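Local coordinates for Lmo0131 protein (Listeria monocytogenes, PDB 4Q6J) that is of unknown function but carries an EAL domain of TIM-barrel fold and so may act as a cyclic di-GMP phosphodiesterase, at residues Phe72-Ala77 with Thr106-Tyr111; Ile78-Gln83 with Phe88-Asn93. All coordinates share one frame; numbering follows the deposited sequence.

Contact 1 of 2, residues Phe72-Ala77 with Thr106-Tyr111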
ATOM      1  N   PHE B  72     -15.644  -0.358 -23.181  1.00 15.18           N
ATOM      2  CA  PHE B  72     -15.270   0.527 -24.279  1.00 12.83           C
ATOM      3  C   PHE B  72     -13.922   0.100 -24.870  1.00 15.77           C
ATOM      4  O   PHE B  72     -13.796  -0.123 -26.074  1.00 13.88           O
ATOM      5  CB  PHE B  72     -15.187   2.002 -23.818  1.00 15.00           C
ATOM      6  CG  PHE B  72     -14.561   2.921 -24.862  1.00 18.52           C
ATOM      7  CD1 PHE B  72     -15.338   3.555 -25.813  1.00 14.49           C
ATOM      8  CD2 PHE B  72     -13.189   3.104 -24.923  1.00 15.24           C
ATOM      9  CE1 PHE B  72     -14.743   4.363 -26.778  1.00 16.77           C
ATOM     10  CE2 PHE B  72     -12.612   3.888 -25.880  1.00 15.70           C
ATOM     11  CZ  PHE B  72     -13.371   4.510 -26.802  1.00 18.97           C
ATOM     12  N   VAL B  73     -12.916   0.009 -24.002  1.00 14.28           N
ATOM     13  CA  VAL B  73     -11.561  -0.359 -24.394  1.00 14.64           C
ATOM     14  C   VAL B  73     -11.558  -1.695 -25.148  1.00 14.12           C
ATOM     15  O   VAL B  73     -10.981  -1.794 -26.206  1.00 12.94           O
ATOM     16  CB  VAL B  73     -10.637  -0.383 -23.150  1.00 17.14           C
ATOM     17  CG1 VAL B  73      -9.320  -1.030 -23.428  1.00 15.99           C
ATOM     18  CG2 VAL B  73     -10.451   1.037 -22.650  1.00 11.53           C
ATOM     19  N   ALA B  74     -12.239  -2.703 -24.628  1.00 11.20           N
ATOM     20  CA  ALA B  74     -12.216  -3.990 -25.286  1.00 12.30           C
ATOM     21  C   ALA B  74     -12.954  -3.994 -26.620  1.00 12.16           C
ATOM     22  O   ALA B  74     -12.474  -4.552 -27.607  1.00 13.45           O
ATOM     23  CB  ALA B  74     -12.754  -5.039 -24.388  1.00 15.50           C
ATOM     24  N   GLU B  75     -14.124  -3.384 -26.658  1.00 11.18           N
ATOM     25  CA  GLU B  75     -14.884  -3.386 -27.895  1.00 15.74           C
ATOM     26  C   GLU B  75     -14.246  -2.571 -29.016  1.00 12.85           C
ATOM     27  O   GLU B  75     -14.219  -2.998 -30.166  1.00 13.59           O
ATOM     28  CB  GLU B  75     -16.305  -2.938 -27.615  1.00 20.96           C
ATOM     29  CG  GLU B  75     -16.868  -3.808 -26.551  1.00 24.44           C
ATOM     30  CD  GLU B  75     -18.310  -3.528 -26.213  1.00 42.09           C
ATOM     31  OE1 GLU B  75     -18.980  -2.779 -26.968  1.00 47.04           O
ATOM     32  OE2 GLU B  75     -18.770  -4.076 -25.180  1.00 41.34           O
ATOM     33  N   THR B  76     -13.747  -1.397 -28.665  1.00 12.09           N
ATOM     34  CA  THR B  76     -13.033  -0.557 -29.599  1.00 14.01           C
ATOM     35  C   THR B  76     -11.800  -1.283 -30.131  1.00 12.56           C
ATOM     36  O   THR B  76     -11.532  -1.253 -31.328  1.00 16.44           O
ATOM     37  CB  THR B  76     -12.587   0.728 -28.921  1.00 13.00           C
ATOM     38  OG1 THR B  76     -13.729   1.345 -28.374  1.00 14.30           O
ATOM     39  CG2 THR B  76     -11.938   1.667 -29.897  1.00 12.70           C
ATOM     40  N   ALA B  77     -11.065  -1.949 -29.245  1.00 12.15           N
ATOM     41  CA  ALA B  77      -9.855  -2.664 -29.658  1.00 12.80           C
ATOM     42  C   ALA B  77     -10.196  -3.822 -30.593  1.00 11.51           C
ATOM     43  O   ALA B  77      -9.533  -4.035 -31.600  1.00 12.68           O
ATOM     44  CB  ALA B  77      -9.075  -3.174 -28.464  1.00  9.54           C
ATOM     45  N   THR B 106     -15.237 -14.045 -17.849  1.00 20.77           N
ATOM     46  CA  THR B 106     -16.141 -14.920 -18.588  1.00 14.93           C
ATOM     47  C   THR B 106     -16.856 -14.134 -19.642  1.00 16.06           C
ATOM     48  O   THR B 106     -16.924 -14.545 -20.776  1.00 20.30           O
ATOM     49  CB  THR B 106     -17.150 -15.550 -17.662  1.00 21.97           C
ATOM     50  OG1 THR B 106     -16.503 -16.620 -16.967  1.00 26.29           O
ATOM     51  CG2 THR B 106     -18.330 -16.089 -18.452  1.00 19.48           C
ATOM     52  N   PHE B 107     -17.364 -12.972 -19.276  1.00 17.96           N
ATOM     53  CA  PHE B 107     -17.882 -12.074 -20.288  1.00 17.28           C
ATOM     54  C   PHE B 107     -16.881 -11.705 -21.385  1.00 14.54           C
ATOM     55  O   PHE B 107     -17.253 -11.591 -22.546  1.00 14.26           O
ATOM     56  CB  PHE B 107     -18.371 -10.786 -19.672  1.00 22.34           C
ATOM     57  CG  PHE B 107     -18.924  -9.859 -20.678  1.00 30.13           C
ATOM     58  CD1 PHE B 107     -20.071 -10.204 -21.384  1.00 39.34           C
ATOM     59  CD2 PHE B 107     -18.285  -8.679 -20.976  1.00 32.89           C
ATOM     60  CE1 PHE B 107     -20.590  -9.360 -22.337  1.00 38.79           C
ATOM     61  CE2 PHE B 107     -18.814  -7.836 -21.907  1.00 31.32           C
ATOM     62  CZ  PHE B 107     -19.963  -8.179 -22.588  1.00 33.65           C
ATOM     63  N   LEU B 108     -15.625 -11.489 -20.995  1.00 12.78           N
ATOM     64  CA  LEU B 108     -14.626 -11.057 -21.951  1.00 13.49           C
ATOM     65  C   LEU B 108     -14.304 -12.191 -22.908  1.00 14.62           C
ATOM     66  O   LEU B 108     -14.176 -11.998 -24.101  1.00 15.12           O
ATOM     67  CB  LEU B 108     -13.351 -10.558 -21.258  1.00 14.18           C
ATOM     68  CG  LEU B 108     -12.226 -10.190 -22.249  1.00 13.28           C
ATOM     69  CD1 LEU B 108     -12.625  -9.065 -23.169  1.00 14.26           C
ATOM     70  CD2 LEU B 108     -10.927  -9.850 -21.565  1.00 13.39           C
ATOM     71  N   HIS B 109     -14.159 -13.380 -22.366  1.00 17.98           N
ATOM     72  CA  HIS B 109     -13.965 -14.586 -23.152  1.00 17.81           C
ATOM     73  C   HIS B 109     -15.083 -14.772 -24.161  1.00 13.13           C
ATOM     74  O   HIS B 109     -14.856 -15.173 -25.305  1.00 15.92           O
ATOM     75  CB  HIS B 109     -13.960 -15.786 -22.216  1.00 13.54           C
ATOM     76  CG  HIS B 109     -14.053 -17.092 -22.923  1.00 14.38           C
ATOM     77  ND1 HIS B 109     -15.212 -17.530 -23.524  1.00 18.06           N
ATOM     78  CD2 HIS B 109     -13.135 -18.064 -23.116  1.00 23.28           C
ATOM     79  CE1 HIS B 109     -15.002 -18.714 -24.069  1.00 15.79           C
ATOM     80  NE2 HIS B 109     -13.751 -19.061 -23.831  1.00 24.66           N
ATOM     81  N   ASP B 110     -16.307 -14.518 -23.714  1.00 13.67           N
ATOM     82  CA  ASP B 110     -17.482 -14.678 -24.554  1.00 14.56           C
ATOM     83  C   ASP B 110     -17.550 -13.616 -25.624  1.00 16.79           C
ATOM     84  O   ASP B 110     -17.846 -13.906 -26.784  1.00 15.00           O
ATOM     85  CB  ASP B 110     -18.725 -14.548 -23.709  1.00 19.44           C
ATOM     86  CG  ASP B 110     -18.971 -15.748 -22.873  1.00 20.82           C
ATOM     87  OD1 ASP B 110     -18.120 -16.663 -22.851  1.00 28.91           O
ATOM     88  OD2 ASP B 110     -20.028 -15.770 -22.226  1.00 30.02           O
ATOM     89  N   TYR B 111     -17.313 -12.378 -25.223  1.00 11.80           N
ATOM     90  CA  TYR B 111     -17.271 -11.289 -26.170  1.00 12.82           C
ATOM     91  C   TYR B 111     -16.143 -11.481 -27.218  1.00 11.69           C
ATOM     92  O   TYR B 111     -16.335 -11.252 -28.406  1.00 14.44           O
ATOM     93  CB  TYR B 111     -17.142  -9.943 -25.449  1.00 17.25           C
ATOM     94  CG  TYR B 111     -17.340  -8.799 -26.398  1.00 14.37           C
ATOM     95  CD1 TYR B 111     -16.287  -8.313 -27.150  1.00 15.39           C
ATOM     96  CD2 TYR B 111     -18.586  -8.236 -26.576  1.00 17.24           C
ATOM     97  CE1 TYR B 111     -16.458  -7.305 -28.038  1.00 15.94           C
ATOM     98  CE2 TYR B 111     -18.777  -7.219 -27.460  1.00 16.49           C
ATOM     99  CZ  TYR B 111     -17.712  -6.759 -28.204  1.00 17.31           C
ATOM    100  OH  TYR B 111     -17.890  -5.740 -29.098  1.00 20.56           O
TER
HETATM  101  O   HOH W   1     -16.002  -5.246 -30.703  1.00 18.41           O
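Two neighbouring outer helices of the TIM barrel, 66-83 and 102-115, meet here through Ala74 and Glu75 on one and Leu108 and Tyr111 on the other. The interface is small, and the nearest CA atoms, of Ala74 and Leu108, are 8.2 Å apart. Towards the barrel, Ala74 presents its methyl to the tip of Leu108, with CB 4.2 Å from Leu108 CD1; both residues also touch strand 89-95, Ala74 through Ile92 and Leu108 through Ile94. On the outer side, Glu75 and Tyr111 cross at about a right angle. Glu75 CG comes obliquely onto the phenol end of the ring, 3.4 Å from Tyr111 OH. Beyond CG the chain of Glu75 runs on extended past the ring, with OE2 3.9 Å from Tyr111 CE2; the carboxylate plane is turned to within 13° of the ring plane. Tyr111 reaches across because its CG stands opposite the backbone N (chi1 -170°). Its hydroxyl is tied to the other helix by a water in the ring plane, which is 2.5 Å from Tyr111 OH, a short bond, and donates a hydrogen bond to Glu75 O at 2.9 Å. The phenol end is thus held by van der Waals contact with the Glu75 methylenes and by a water bridge to a main-chain carbonyl, and the ring of His115 stacks on that of Tyr111. On helix 66-83, Thr76 OG1 donates to Phe72 O at 2.7 Å, a carbonyl that also accepts from Thr76 N; the same hydroxyl lies over the centre of the Phe72 ring. Beside the interface, Phe107 leans on Arg67 and Asp71. Small and branched apolar groups beneath, with an aromatic and an acid nearer the surface, join successive helices of the outer layer of this beta-alpha barrel.

Contact 2 of 2, residues Ile78-Gln83 with Phe88-Asn93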
ATOM      1  N   ILE B  78     -11.228  -4.570 -30.260  1.00 14.10           N
ATOM      2  CA  ILE B  78     -11.608  -5.705 -31.083  1.00 13.22           C
ATOM      3  C   ILE B  78     -12.007  -5.268 -32.497  1.00 15.94           C
ATOM      4  O   ILE B  78     -11.617  -5.877 -33.484  1.00 16.05           O
ATOM      5  CB  ILE B  78     -12.715  -6.504 -30.394  1.00 11.25           C
ATOM      6  CG1 ILE B  78     -12.093  -7.280 -29.234  1.00 14.04           C
ATOM      7  CG2 ILE B  78     -13.437  -7.395 -31.383  1.00 10.37           C
ATOM      8  CD1 ILE B  78     -13.071  -7.920 -28.311  1.00 13.72           C
ATOM      9  N   LYS B  79     -12.776  -4.195 -32.595  1.00 14.32           N
ATOM     10  CA  LYS B  79     -13.138  -3.668 -33.895  1.00 12.66           C
ATOM     11  C   LYS B  79     -11.888  -3.272 -34.679  1.00 14.35           C
ATOM     12  O   LYS B  79     -11.746  -3.580 -35.858  1.00 13.41           O
ATOM     13  CB  LYS B  79     -14.050  -2.462 -33.711  1.00 13.83           C
ATOM     14  CG  LYS B  79     -15.432  -2.822 -33.229  1.00 18.99           C
ATOM     15  CD  LYS B  79     -16.098  -1.610 -32.573  1.00 22.94           C
ATOM     16  CE  LYS B  79     -17.581  -1.804 -32.323  1.00 25.92           C
ATOM     17  NZ  LYS B  79     -17.888  -3.210 -32.007  1.00 36.65           N
ATOM     18  N   GLN B  80     -10.980  -2.578 -34.010  1.00 15.89           N
ATOM     19  CA  GLN B  80      -9.751  -2.120 -34.645  1.00 13.39           C
ATOM     20  C   GLN B  80      -8.832  -3.249 -35.161  1.00 10.76           C
ATOM     21  O   GLN B  80      -8.214  -3.124 -36.221  1.00 17.27           O
ATOM     22  CB  GLN B  80      -8.983  -1.237 -33.687  1.00 12.19           C
ATOM     23  CG  GLN B  80      -7.872  -0.442 -34.359  1.00 15.21           C
ATOM     24  CD  GLN B  80      -8.351   0.339 -35.565  1.00 16.90           C
ATOM     25  OE1 GLN B  80      -8.174  -0.074 -36.706  1.00 18.83           O
ATOM     26  NE2 GLN B  80      -8.965   1.478 -35.309  1.00 14.06           N
ATOM     27  N   ILE B  81      -8.721  -4.328 -34.397  1.00 12.50           N
ATOM     28  CA  ILE B  81      -7.931  -5.486 -34.788  1.00 10.07           C
ATOM     29  C   ILE B  81      -8.574  -6.100 -36.012  1.00 11.76           C
ATOM     30  O   ILE B  81      -7.881  -6.425 -36.979  1.00 12.01           O
ATOM     31  CB  ILE B  81      -7.897  -6.511 -33.666  1.00 11.52           C
ATOM     32  CG1 ILE B  81      -7.089  -5.987 -32.490  1.00 10.88           C
ATOM     33  CG2 ILE B  81      -7.310  -7.814 -34.144  1.00 13.27           C
ATOM     34  CD1 ILE B  81      -7.303  -6.817 -31.236  1.00 14.87           C
ATOM     35  N   ASN B  82      -9.900  -6.256 -35.968  1.00 11.71           N
ATOM     36  CA  ASN B  82     -10.643  -6.810 -37.106  1.00 13.17           C
ATOM     37  C   ASN B  82     -10.392  -6.028 -38.367  1.00 12.24           C
ATOM     38  O   ASN B  82     -10.195  -6.611 -39.412  1.00 16.77           O
ATOM     39  CB  ASN B  82     -12.156  -6.867 -36.853  1.00 11.75           C
ATOM     40  CG  ASN B  82     -12.539  -7.931 -35.855  1.00 12.75           C
ATOM     41  OD1 ASN B  82     -11.770  -8.846 -35.551  1.00 13.58           O
ATOM     42  ND2 ASN B  82     -13.745  -7.819 -35.347  1.00 13.68           N
ATOM     43  N   GLN B  83     -10.388  -4.706 -38.256  1.00 13.26           N
ATOM     44  CA  GLN B  83     -10.113  -3.860 -39.412  1.00 17.28           C
ATOM     45  C   GLN B  83      -8.727  -4.085 -40.039  1.00 14.54           C
ATOM     46  O   GLN B  83      -8.595  -4.023 -41.247  1.00 14.23           O
ATOM     47  CB  GLN B  83     -10.324  -2.375 -39.092  1.00 12.02           C
ATOM     48  CG  GLN B  83     -10.357  -1.495 -40.323  1.00 19.53           C
ATOM     49  CD  GLN B  83      -9.026  -0.817 -40.645  1.00 27.02           C
ATOM     50  OE1 GLN B  83      -8.881  -0.154 -41.679  1.00 32.29           O
ATOM     51  NE2 GLN B  83      -8.059  -0.967 -39.757  1.00 34.57           N
ATOM     52  N   PHE B  88      -1.716  -6.658 -37.415  1.00 11.69           N
ATOM     53  CA  PHE B  88      -1.178  -5.980 -36.232  1.00 13.31           C
ATOM     54  C   PHE B  88      -1.863  -6.474 -34.965  1.00 11.39           C
ATOM     55  O   PHE B  88      -3.063  -6.697 -34.973  1.00 13.08           O
ATOM     56  CB  PHE B  88      -1.350  -4.456 -36.366  1.00  9.82           C
ATOM     57  CG  PHE B  88      -0.613  -3.869 -37.537  1.00 12.92           C
ATOM     58  CD1 PHE B  88       0.743  -3.593 -37.454  1.00 13.27           C
ATOM     59  CD2 PHE B  88      -1.265  -3.593 -38.724  1.00 11.05           C
ATOM     60  CE1 PHE B  88       1.419  -3.070 -38.524  1.00 13.11           C
ATOM     61  CE2 PHE B  88      -0.582  -3.057 -39.786  1.00 13.80           C
ATOM     62  CZ  PHE B  88       0.766  -2.800 -39.679  1.00 14.09           C
ATOM     63  N   SER B  89      -1.100  -6.629 -33.878  1.00 13.81           N
ATOM     64  CA  SER B  89      -1.688  -6.874 -32.554  1.00 12.33           C
ATOM     65  C   SER B  89      -2.054  -5.573 -31.860  1.00 13.56           C
ATOM     66  O   SER B  89      -1.460  -4.543 -32.112  1.00 13.03           O
ATOM     67  CB  SER B  89      -0.768  -7.708 -31.659  1.00 13.00           C
ATOM     68  OG  SER B  89       0.341  -6.949 -31.244  1.00 16.17           O
ATOM     69  N   ILE B  90      -3.078  -5.624 -31.016  1.00 11.43           N
ATOM     70  CA  ILE B  90      -3.443  -4.482 -30.185  1.00 11.51           C
ATOM     71  C   ILE B  90      -3.663  -4.963 -28.760  1.00  9.84           C
ATOM     72  O   ILE B  90      -4.383  -5.927 -28.540  1.00 11.32           O
ATOM     73  CB  ILE B  90      -4.704  -3.754 -30.705  1.00 11.49           C
ATOM     74  CG1 ILE B  90      -4.455  -3.210 -32.121  1.00 13.36           C
ATOM     75  CG2 ILE B  90      -5.112  -2.631 -29.737  1.00 12.01           C
ATOM     76  CD1 ILE B  90      -5.576  -2.387 -32.687  1.00 12.94           C
ATOM     77  N   SER B  91      -3.026  -4.301 -27.798  1.00  9.55           N
ATOM     78  CA  SER B  91      -3.229  -4.641 -26.380  1.00 13.40           C
ATOM     79  C   SER B  91      -4.284  -3.766 -25.706  1.00 12.61           C
ATOM     80  O   SER B  91      -4.493  -2.624 -26.116  1.00 12.06           O
ATOM     81  CB  SER B  91      -1.926  -4.562 -25.585  1.00 11.44           C
ATOM     82  OG  SER B  91      -1.456  -3.247 -25.557  1.00 12.79           O
ATOM     83  N   ILE B  92      -4.938  -4.320 -24.680  1.00 12.99           N
ATOM     84  CA  ILE B  92      -5.803  -3.555 -23.786  1.00 11.16           C
ATOM     85  C   ILE B  92      -5.357  -3.744 -22.346  1.00 11.20           C
ATOM     86  O   ILE B  92      -4.957  -4.833 -21.945  1.00 11.65           O
ATOM     87  CB  ILE B  92      -7.300  -3.947 -23.888  1.00 14.39           C
ATOM     88  CG1 ILE B  92      -7.511  -5.405 -23.510  1.00 14.62           C
ATOM     89  CG2 ILE B  92      -7.844  -3.680 -25.283  1.00 16.10           C
ATOM     90  CD1 ILE B  92      -8.913  -5.875 -23.789  1.00 15.73           C
ATOM     91  N   ASN B  93      -5.432  -2.664 -21.583  1.00 11.08           N
ATOM     92  CA  ASN B  93      -5.047  -2.686 -20.194  1.00 12.25           C
ATOM     93  C   ASN B  93      -6.200  -3.165 -19.366  1.00 14.41           C
ATOM     94  O   ASN B  93      -7.276  -2.567 -19.388  1.00 14.08           O
ATOM     95  CB  ASN B  93      -4.640  -1.284 -19.753  1.00 12.14           C
ATOM     96  CG  ASN B  93      -3.375  -0.834 -20.414  1.00 17.44           C
ATOM     97  OD1 ASN B  93      -2.579  -1.651 -20.872  1.00 21.85           O
ATOM     98  ND2 ASN B  93      -3.181   0.456 -20.489  1.00 21.56           N
TER
HETATM   99  O   HOH W   2      -5.017  -6.955 -37.039  1.00 12.44           O
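Phe88 supplies the aromatic group of this contact, yet it faces the helix with its main chain: Phe88 O is 4.5 Å from Ile81 CG2, while its ring meets that of Phe38 with the planes at about 50° and touches Val252, the C-terminal residue. The flat amide of Gln80 also turns off, since a bend at chi2 (52°) leads it away from the strand, and the methylenes below it make the contact. Ile90 carries the strand's side of the contact, against Gln80 and Ile81. Its CB points at the helix, and its CD1 comes 3.4 Å from Gln80 CG, a tight approach of methyl to methylene. The other side chain on Ile90 is Ile81, which slides past it in the opposite direction, with Ile81 CG1 3.7 Å from Ile90 CB. In Ile81, CG1 lies beside the backbone N (chi1 -69°), and this carries CD1 along the strand to 4.1 Å from Ile90 O. Leu122, Cys121 and Leu116 touch Ile81 as well, closing it into the core between helix 66-83 and the barrel wall. The strand is held by its own neighbours: Ile90 bonds through its backbone to Cys121 and Glu123, Ser89 and Ser91 to Phe38. Near the turn, water 2 donates one hydrogen bond to Ile81 O and one to Phe88 O, each 2.9 Å from it. Between the segments the side chains therefore offer only apolar packing, and the polar link is this water, which satisfies a carbonyl near the helix end and another just ahead of the strand.

Overall arrangement
Helix 66-83 serves both contacts: 72-77 turns one flank to helix 102-115 in contact 1, and 78-83 packs in contact 2 on the strand that follows it. Their centres are about 11 Å apart, and they touch directly. Tyr111 CD1 of contact 1 is 3.4 Å from Ile78 CD1, while Ile92 CG2 of contact 2 lies 3.4 Å from Ala77 CB and 3.6 Å from Val73 CG1. Contact 2 is the more deeply buried, at the start of strand 89-95, whereas TIM-barrel active sites lie at the opposite, C-terminal strand ends. A 1,2-ethanediol, probably from the crystallisation liquor, lies about 3 Å, nearest atoms, from the Glu75 side chain.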